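Local atomic coordinates of F420-reducing hydrogenase, subunit beta (Methanothermobacter marburgensis, PDB entry 4OMF), a protein that serves as the FAD- and iron-sulfur-containing subunit of F420-reducing hydrogenase and probably passes electrons from hydrogen oxidation to coenzyme F420. Residues C[61-66]-C[92-97]. Sequence-based numbering, arbitrary orientation.
Sequences VAMSSD and YGIEKL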
loop_
_atom_site.group_PDB
_atom_site.type_symbol
_atom_site.label_atom_id
_atom_site.label_comp_id
_atom_site.label_asym_id
_atom_site.label_seq_id
_atom_site.Cartn_x
_atom_site.Cartn_y
_atom_site.Cartn_z
ATOM N N VAL C 61 -8.025 -27.906 4.599
ATOM C CA VAL C 61 -7.679 -28.707 5.778
ATOM C C VAL C 61 -8.578 -29.932 5.819
ATOM O O VAL C 61 -9.778 -29.804 6.015
ATOM C CB VAL C 61 -7.847 -27.895 7.096
ATOM C CG1 VAL C 61 -7.486 -28.734 8.314
ATOM C CG2 VAL C 61 -7.021 -26.612 7.047
ATOM N N ALA C 62 -8.013 -31.112 5.597
ATOM C CA ALA C 62 -8.811 -32.333 5.579
ATOM C C ALA C 62 -8.815 -32.930 6.963
ATOM O O ALA C 62 -7.754 -33.060 7.571
ATOM C CB ALA C 62 -8.247 -33.355 4.549
ATOM N N MET C 63 -9.986 -33.319 7.454
ATOM C CA MET C 63 -10.091 -33.888 8.792
ATOM C C MET C 63 -10.811 -35.241 8.774
ATOM O O MET C 63 -11.209 -35.760 9.822
ATOM C CB MET C 63 -10.790 -32.897 9.725
ATOM C CG MET C 63 -9.912 -31.695 9.982
ATOM S SD MET C 63 -10.492 -30.510 11.200
ATOM C CE MET C 63 -10.564 -31.458 12.740
ATOM N N SER C 64 -10.966 -35.807 7.576
ATOM C CA SER C 64 -11.507 -37.157 7.404
ATOM C C SER C 64 -10.806 -37.873 6.244
ATOM O O SER C 64 -10.180 -37.229 5.396
ATOM C CB SER C 64 -13.019 -37.116 7.152
ATOM O OG SER C 64 -13.294 -36.565 5.870
ATOM N N SER C 65 -10.909 -39.199 6.217
ATOM C CA SER C 65 -10.358 -39.991 5.113
ATOM C C SER C 65 -11.010 -39.631 3.795
ATOM O O SER C 65 -10.341 -39.594 2.760
ATOM C CB SER C 65 -10.542 -41.482 5.382
ATOM O OG SER C 65 -11.887 -41.740 5.739
ATOM N N ASP C 66 -12.325 -39.393 3.828
ATOM C CA ASP C 66 -13.044 -38.958 2.628
ATOM C C ASP C 66 -12.436 -37.685 2.034
ATOM O O ASP C 66 -12.274 -37.584 0.819
ATOM C CB ASP C 66 -14.527 -38.722 2.930
ATOM C CG ASP C 66 -15.344 -40.007 2.928
ATOM O OD1 ASP C 66 -14.790 -41.088 2.613
ATOM O OD2 ASP C 66 -16.553 -39.925 3.230
ATOM N N TYR C 92 -9.448 -24.398 13.291
ATOM C CA TYR C 92 -9.724 -25.842 13.138
ATOM C C TYR C 92 -9.354 -26.630 14.403
ATOM O O TYR C 92 -9.799 -27.779 14.582
ATOM C CB TYR C 92 -8.995 -26.429 11.929
ATOM C CG TYR C 92 -9.624 -26.054 10.602
ATOM C CD1 TYR C 92 -10.549 -26.895 9.990
ATOM C CD2 TYR C 92 -9.291 -24.866 9.964
ATOM C CE1 TYR C 92 -11.134 -26.553 8.770
ATOM C CE2 TYR C 92 -9.864 -24.522 8.741
ATOM C CZ TYR C 92 -10.782 -25.372 8.159
ATOM O OH TYR C 92 -11.343 -25.024 6.953
ATOM N N GLY C 93 -8.551 -26.015 15.273
ATOM C CA GLY C 93 -8.276 -26.579 16.597
ATOM C C GLY C 93 -7.205 -27.672 16.638
ATOM O O GLY C 93 -7.020 -28.333 17.668
ATOM N N ILE C 94 -6.496 -27.867 15.520
ATOM C CA ILE C 94 -5.582 -28.998 15.375
ATOM C C ILE C 94 -4.260 -28.767 16.113
ATOM O O ILE C 94 -3.658 -27.702 15.990
ATOM C CB ILE C 94 -5.307 -29.273 13.879
ATOM C CG1 ILE C 94 -6.580 -29.754 13.182
ATOM C CG2 ILE C 94 -4.115 -30.241 13.671
ATOM C CD1 ILE C 94 -6.525 -29.535 11.635
ATOM N N GLU C 95 -3.834 -29.748 16.904
ATOM C CA GLU C 95 -2.552 -29.649 17.605
ATOM C C GLU C 95 -1.525 -30.651 17.086
ATOM O O GLU C 95 -0.347 -30.597 17.462
ATOM C CB GLU C 95 -2.748 -29.830 19.113
ATOM C CG GLU C 95 -3.395 -28.570 19.710
ATOM C CD GLU C 95 -3.682 -28.676 21.204
ATOM O OE1 GLU C 95 -3.759 -29.810 21.735
ATOM O OE2 GLU C 95 -3.857 -27.603 21.833
ATOM N N LYS C 96 -1.986 -31.548 16.222
ATOM C CA LYS C 96 -1.132 -32.543 15.548
ATOM C C LYS C 96 -1.414 -32.510 14.054
ATOM O O LYS C 96 -2.399 -33.077 13.592
ATOM C CB LYS C 96 -1.392 -33.950 16.084
ATOM C CG LYS C 96 -0.971 -34.196 17.544
ATOM C CD LYS C 96 -1.712 -35.439 18.103
ATOM C CE LYS C 96 -0.956 -36.102 19.236
ATOM N NZ LYS C 96 -0.628 -35.125 20.312
ATOM N N LEU C 97 -0.550 -31.841 13.305
ATOM C CA LEU C 97 -0.861 -31.520 11.929
ATOM C C LEU C 97 -0.017 -32.309 10.932
ATOM O O LEU C 97 1.191 -32.490 11.129
ATOM C CB LEU C 97 -0.658 -30.015 11.698
ATOM C CG LEU C 97 -1.067 -29.451 10.331
ATOM C CD1 LEU C 97 -2.533 -29.739 10.066
ATOM C CD2 LEU C 97 -0.786 -27.948 10.275
HETATM O O HOH W 1 -10.146 -26.041 4.658
#
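Y92 lays one face of its ring over V61, at the end of strand 56-62. The V61 CB sits 3.9 Å from the ring centroid and only 11° off the ring normal, a CH-pi contact over the middle of the face, while V61 CG2 comes within 3.9 Å of Y92 CE2. M63 meets the same ring at its edge: SD stands 3.8 Å from Y92 CD1, near the ring plane, in a Met-aromatic contact. The phenol oxygen points to the backbone of V61, where one water bridges Y92 OH and V61 N, 2.8 Å from each. Replacing Y92 by a leucine would remove the ring and its hydroxyl, and would probably leave V61 CB and the M63 sulfur without their aromatic partner and the water with one anchor fewer.

After G93, whose positive phi suits a glycine, I94 points to the strand again. With CG1 of I94 anti to its carbonyl carbon (chi1 -66°), CD1 extends to meet V61 CG1 tip to tip at 3.5 Å; this V61 methyl lies anti to the backbone N. The M63 sulfur passes 4.1 Å from I94 CD1, so V61 and M63 each touch both Y92 and I94. M63 and I94 also pack against another protein chain, to which E95 is tied by a salt bridge with a basic side chain there. The arrangement is mainly apolar packing, with a Met-aromatic contact and a water bridge, of the loop between helix 85-89 and strand 97-101 against the end of one of the two outermost strands of the mixed sheet within this chain, at an interface with another protein chain.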